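PDB 6EUD: ATP-dependent RNA helicase HrpB from Escherichia coli, which hydrolyses ATP to ADP and phosphate as an RNA helicase of the DEAH/RHA group that binds single-stranded RNA. Local coordinates for residues 533-538 / 552-557; 703-708 / 746-751. One frame throughout, in Å; residues are numbered along the deposited sequence.

How the contacts relate
From the N terminus, the chain first builds the two helicase domains with the predicted ATP site and the DEFH box, both remote from the two contacts. Contact 1 follows well downstream: it closes a loop of 13 residues, much of it strand, by pairing strand 534-542 with strand 554-556 in a small mixed sheet. The chain then runs through strands 571-579, 584-593 and 596-602 and further helices before contact 2 closes a longer loop of 37 residues, joining the end of helix 696-705 to the hairpin turn before strand 751-758 in the C-terminal region. The loops lie in series and neither nest nor cross; the centres of contact 1 and contact 2 are about 60 Å apart.

Contact 1: residues 533-538 / 552-557; sequences EWLIAP and LLALLV
Val-557 wedges against Trp-534 and Ile-536 where two antiparallel strands pair in a small mixed sheet consistent with the OB-fold of DEAH/RHA helicases. Its two methyls fill different hollows. With CG1 set anti to the carbonyl carbon (chi1 -64°), the Val-557 side chain crosses that of Ile-536 at about a right angle, Val-557 CG1 lying 3.7 Å from Ile-536 CG1, while CG2 settles over the carbonyl of Trp-534 and beside its CB. An alanine here would probably leave a gap beside the Ile-536 arm and the Trp-534 CB. The bond from Val-557 N to Trp-534 O, 3.1 Å, is nearly straight, its donor tilted 32° from the carbonyl plane. Ile-536 and Leu-555 form the hydrogen-bonded pair, Ile-536 N to Leu-555 O at 2.8 Å and Leu-555 N to Ile-536 O at 2.9 Å; their side chains leave it on the face covered by Leu-495 of helix 491-498. Across the other face Leu-535 CD2 reaches over the neighbouring backbone, 3.6 Å from Leu-556 CA. Further along, two small side chains meet, Ala-537 CB standing 4.0 Å from Ala-554 CB. At the opposite end a water accepts from Trp-534 N at 2.6 Å and donates to Val-557 O at 2.9 Å.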
loop_
_atom_site.group_PDB
_atom_site.type_symbol
_atom_site.label_atom_id
_atom_site.label_comp_id
_atom_site.label_asym_id
_atom_site.label_seq_id
_atom_site.Cartn_x
_atom_site.Cartn_y
_atom_site.Cartn_z
ATOM N N GLU A 533 28.574 1.598 -16.082
ATOM C CA GLU A 533 28.180 0.423 -15.317
ATOM C C GLU A 533 27.432 0.726 -14.021
ATOM O O GLU A 533 26.548 -0.041 -13.606
ATOM C CB GLU A 533 29.407 -0.412 -14.987
ATOM C CG GLU A 533 29.078 -1.679 -14.243
ATOM C CD GLU A 533 30.306 -2.488 -13.961
ATOM O OE1 GLU A 533 31.387 -2.054 -14.420
ATOM O OE2 GLU A 533 30.195 -3.539 -13.289
ATOM N N TRP A 534 27.784 1.820 -13.362
ATOM C CA TRP A 534 27.130 2.132 -12.093
ATOM C C TRP A 534 26.401 3.468 -12.102
ATOM O O TRP A 534 26.987 4.498 -12.432
ATOM C CB TRP A 534 28.147 2.110 -10.965
ATOM C CG TRP A 534 28.567 0.752 -10.614
ATOM C CD1 TRP A 534 29.598 0.053 -11.159
ATOM C CD2 TRP A 534 27.976 -0.100 -9.624
ATOM N NE1 TRP A 534 29.687 -1.186 -10.572
ATOM C CE2 TRP A 534 28.702 -1.304 -9.624
ATOM C CE3 TRP A 534 26.906 0.042 -8.736
ATOM C CZ2 TRP A 534 28.399 -2.363 -8.772
ATOM C CZ3 TRP A 534 26.602 -1.017 -7.886
ATOM C CH2 TRP A 534 27.347 -2.202 -7.913
ATOM N N LEU A 535 25.122 3.436 -11.737
ATOM C CA LEU A 535 24.300 4.640 -11.676
ATOM C C LEU A 535 23.559 4.739 -10.355
ATOM O O LEU A 535 23.497 3.779 -9.598
ATOM C CB LEU A 535 23.281 4.668 -12.812
ATOM C CG LEU A 535 23.776 4.443 -14.239
ATOM C CD1 LEU A 535 22.578 4.285 -15.182
ATOM C CD2 LEU A 535 24.706 5.588 -14.676
ATOM N N ILE A 536 23.007 5.915 -10.078
ATOM C CA ILE A 536 21.970 6.043 -9.060
ATOM C C ILE A 536 20.752 6.557 -9.801
ATOM O O ILE A 536 20.835 7.597 -10.447
ATOM C CB ILE A 536 22.341 7.018 -7.921
ATOM C CG1 ILE A 536 23.711 6.683 -7.332
ATOM C CG2 ILE A 536 21.287 6.936 -6.834
ATOM C CD1 ILE A 536 24.104 7.570 -6.217
ATOM N N ALA A 537 19.644 5.829 -9.751
ATOM C CA ALA A 537 18.459 6.219 -10.508
ATOM C C ALA A 537 17.303 6.576 -9.590
ATOM O O ALA A 537 16.456 5.733 -9.300
ATOM C CB ALA A 537 18.043 5.108 -11.466
ATOM N N PRO A 538 17.257 7.836 -9.139
ATOM C CA PRO A 538 16.184 8.233 -8.225
ATOM C C PRO A 538 14.789 8.212 -8.864
ATOM O O PRO A 538 13.825 7.891 -8.176
ATOM C CB PRO A 538 16.591 9.657 -7.806
ATOM C CG PRO A 538 17.506 10.119 -8.831
ATOM C CD PRO A 538 18.244 8.915 -9.317
ATOM N N LEU A 552 14.292 7.149 -15.665
ATOM C CA LEU A 552 13.896 8.455 -16.197
ATOM C C LEU A 552 14.948 9.518 -15.907
ATOM O O LEU A 552 15.286 10.310 -16.787
ATOM C CB LEU A 552 12.548 8.885 -15.619
ATOM C CG LEU A 552 11.327 7.988 -15.834
ATOM C CD1 LEU A 552 10.134 8.603 -15.145
ATOM C CD2 LEU A 552 11.039 7.775 -17.330
ATOM N N LEU A 553 15.445 9.543 -14.667
ATOM C CA LEU A 553 16.542 10.433 -14.274
ATOM C C LEU A 553 17.575 9.661 -13.477
ATOM O O LEU A 553 17.241 8.987 -12.493
ATOM C CB LEU A 553 16.037 11.620 -13.450
ATOM C CG LEU A 553 15.484 12.821 -14.208
ATOM C CD1 LEU A 553 15.058 13.887 -13.205
ATOM C CD2 LEU A 553 16.499 13.352 -15.204
ATOM N N ALA A 554 18.832 9.750 -13.893
ATOM C CA ALA A 554 19.886 9.005 -13.207
ATOM C C ALA A 554 21.194 9.760 -13.234
ATOM O O ALA A 554 21.405 10.663 -14.059
ATOM C CB ALA A 554 20.070 7.625 -13.820
ATOM N N LEU A 555 22.072 9.366 -12.323
ATOM C CA LEU A 555 23.389 9.969 -12.207
ATOM C C LEU A 555 24.426 8.866 -12.323
ATOM O O LEU A 555 24.224 7.759 -11.793
ATOM C CB LEU A 555 23.535 10.716 -10.874
ATOM C CG LEU A 555 24.758 11.637 -10.810
ATOM C CD1 LEU A 555 24.480 12.940 -11.560
ATOM C CD2 LEU A 555 25.197 11.892 -9.372
ATOM N N LEU A 556 25.514 9.151 -13.033
ATOM C CA LEU A 556 26.597 8.191 -13.154
ATOM C C LEU A 556 27.522 8.351 -11.969
ATOM O O LEU A 556 27.820 9.462 -11.540
ATOM C CB LEU A 556 27.358 8.355 -14.475
ATOM C CG LEU A 556 28.370 9.479 -14.668
ATOM C CD1 LEU A 556 29.772 9.046 -14.272
ATOM C CD2 LEU A 556 28.356 9.944 -16.129
ATOM N N VAL A 557 27.952 7.222 -11.425
ATOM C CA VAL A 557 28.821 7.204 -10.265
ATOM C C VAL A 557 29.994 6.270 -10.509
ATOM O O VAL A 557 29.848 5.206 -11.112
ATOM C CB VAL A 557 28.068 6.759 -8.999
ATOM C CG1 VAL A 557 26.979 7.759 -8.657
ATOM C CG2 VAL A 557 27.470 5.389 -9.189
HETATM O O HOH W 1 29.978 3.279 -13.263
#

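Contact 2: residues 703-708 / 746-751; sequences DSELPA and IAQGRV
Glu-705, the last residue of helix 696-705, meets Ala-747 and Gln-748 with both its backbone and its carboxylate, so that a helix end is joined to a tight beta hairpin in the C-terminal region of the helicase. The hairpin turns through a type I' turn from Ala-747 to Arg-750 and carries a classic bulge, Arg-750 and Val-751 both facing Ile-746.

Two hydrogen bonds carry the polar part. The Glu-705 carbonyl takes the N-H of Ala-747 in its own plane, Ala-747 N lying 2.7 Å from Glu-705 O. A bend at chi2 (-48°) turns CD toward the hairpin, and Glu-705 OE1 lies 2.6 Å from Gln-748 N, which meets it on the anti side and 28° out of the carboxylate plane. This second N-H would probably ease the negative charge.

Van der Waals contact accompanies the bonds. The Gln-748 chain crosses the glutamate obliquely, its CG 3.3 Å from Glu-705 OE1, and the carboxylate and amide planes are turned 85° apart; the amide itself points on to Tyr-650, which NE2 hydrogen-bonds. Ile-746 CB rests 3.3 Å from Glu-705 O. Apolar packing is slighter: Pro-707 and Ile-746 both touch Ile-720 of strand 717-721 and meet each other with Pro-707 CD 4.0 Å from Ile-746 CG2.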
loop_
_atom_site.group_PDB
_atom_site.type_symbol
_atom_site.label_atom_id
_atom_site.label_comp_id
_atom_site.label_asym_id
_atom_site.label_seq_id
_atom_site.Cartn_x
_atom_site.Cartn_y
_atom_site.Cartn_z
ATOM N N ASP A 703 5.721 -31.563 27.014
ATOM C CA ASP A 703 5.961 -32.962 27.415
ATOM C C ASP A 703 4.713 -33.610 28.000
ATOM O O ASP A 703 4.523 -34.819 27.927
ATOM C CB ASP A 703 7.100 -33.062 28.432
ATOM C CG ASP A 703 8.473 -32.971 27.785
ATOM O OD1 ASP A 703 8.551 -33.023 26.538
ATOM O OD2 ASP A 703 9.479 -32.866 28.525
ATOM N N SER A 704 3.856 -32.790 28.577
ATOM C CA SER A 704 2.657 -33.286 29.232
ATOM C C SER A 704 1.417 -33.309 28.316
ATOM O O SER A 704 0.632 -34.265 28.349
ATOM C CB SER A 704 2.356 -32.442 30.473
ATOM O OG SER A 704 1.098 -32.818 30.987
ATOM N N GLU A 705 1.241 -32.260 27.514
ATOM C CA GLU A 705 0.033 -32.121 26.715
ATOM C C GLU A 705 0.152 -32.779 25.349
ATOM O O GLU A 705 -0.851 -33.218 24.790
ATOM C CB GLU A 705 -0.332 -30.648 26.548
ATOM C CG GLU A 705 -0.714 -29.967 27.845
ATOM C CD GLU A 705 -1.727 -30.775 28.653
ATOM O OE1 GLU A 705 -2.655 -31.362 28.051
ATOM O OE2 GLU A 705 -1.598 -30.820 29.897
ATOM N N LEU A 706 1.372 -32.834 24.816
ATOM C CA LEU A 706 1.636 -33.565 23.579
ATOM C C LEU A 706 2.807 -34.506 23.800
ATOM O O LEU A 706 3.870 -34.324 23.215
ATOM C CB LEU A 706 1.935 -32.622 22.412
ATOM C CG LEU A 706 0.773 -31.836 21.788
ATOM C CD1 LEU A 706 0.350 -30.633 22.656
ATOM C CD2 LEU A 706 1.163 -31.360 20.386
ATOM N N PRO A 707 2.599 -35.520 24.646
ATOM C CA PRO A 707 3.666 -36.419 25.092
ATOM C C PRO A 707 4.191 -37.299 23.964
ATOM O O PRO A 707 3.418 -37.641 23.053
ATOM C CB PRO A 707 2.971 -37.274 26.161
ATOM C CG PRO A 707 1.532 -37.345 25.677
ATOM C CD PRO A 707 1.258 -35.973 25.092
ATOM N N ALA A 708 5.469 -37.673 24.030
ATOM C CA ALA A 708 6.057 -38.529 23.007
ATOM C C ALA A 708 5.514 -39.934 23.119
ATOM O O ALA A 708 5.385 -40.626 22.109
ATOM C CB ALA A 708 7.593 -38.544 23.105
ATOM N N ILE A 746 -5.163 -36.302 24.228
ATOM C CA ILE A 746 -4.065 -35.439 24.617
ATOM C C ILE A 746 -4.505 -33.983 24.460
ATOM O O ILE A 746 -5.682 -33.729 24.203
ATOM C CB ILE A 746 -2.816 -35.712 23.770
ATOM C CG1 ILE A 746 -3.115 -35.426 22.296
ATOM C CG2 ILE A 746 -2.375 -37.140 23.949
ATOM C CD1 ILE A 746 -1.969 -35.758 21.384
ATOM N N ALA A 747 -3.562 -33.044 24.600
ATOM C CA ALA A 747 -3.816 -31.618 24.372
ATOM C C ALA A 747 -4.952 -31.092 25.256
ATOM O O ALA A 747 -5.948 -30.587 24.755
ATOM C CB ALA A 747 -4.122 -31.363 22.877
ATOM N N GLN A 748 -4.799 -31.225 26.573
ATOM C CA GLN A 748 -5.818 -30.809 27.538
ATOM C C GLN A 748 -7.185 -31.412 27.231
ATOM O O GLN A 748 -8.211 -30.737 27.366
ATOM C CB GLN A 748 -5.905 -29.269 27.591
ATOM C CG GLN A 748 -4.577 -28.630 28.012
ATOM C CD GLN A 748 -4.611 -27.115 28.096
ATOM O OE1 GLN A 748 -5.674 -26.492 28.046
ATOM N NE2 GLN A 748 -3.433 -26.508 28.203
ATOM N N GLY A 749 -7.204 -32.676 26.801
ATOM C CA GLY A 749 -8.468 -33.361 26.529
ATOM C C GLY A 749 -9.164 -33.002 25.220
ATOM O O GLY A 749 -10.280 -33.417 24.963
ATOM N N ARG A 750 -8.485 -32.248 24.368
ATOM C CA ARG A 750 -9.094 -31.722 23.148
ATOM C C ARG A 750 -9.014 -32.644 21.925
ATOM O O ARG A 750 -9.796 -32.506 20.980
ATOM C CB ARG A 750 -8.446 -30.382 22.806
ATOM C CG ARG A 750 -8.777 -29.269 23.788
ATOM C CD ARG A 750 -7.938 -28.008 23.523
ATOM N NE ARG A 750 -8.188 -27.010 24.560
ATOM C CZ ARG A 750 -7.564 -25.840 24.663
ATOM N NH1 ARG A 750 -6.642 -25.474 23.772
ATOM N NH2 ARG A 750 -7.876 -25.025 25.657
ATOM N N VAL A 751 -8.058 -33.561 21.927
ATOM C CA VAL A 751 -7.777 -34.344 20.742
ATOM C C VAL A 751 -7.683 -35.823 21.059
ATOM O O VAL A 751 -6.728 -36.274 21.686
ATOM C CB VAL A 751 -6.457 -33.891 20.075
ATOM C CG1 VAL A 751 -6.151 -34.756 18.840
ATOM C CG2 VAL A 751 -6.522 -32.409 19.707
#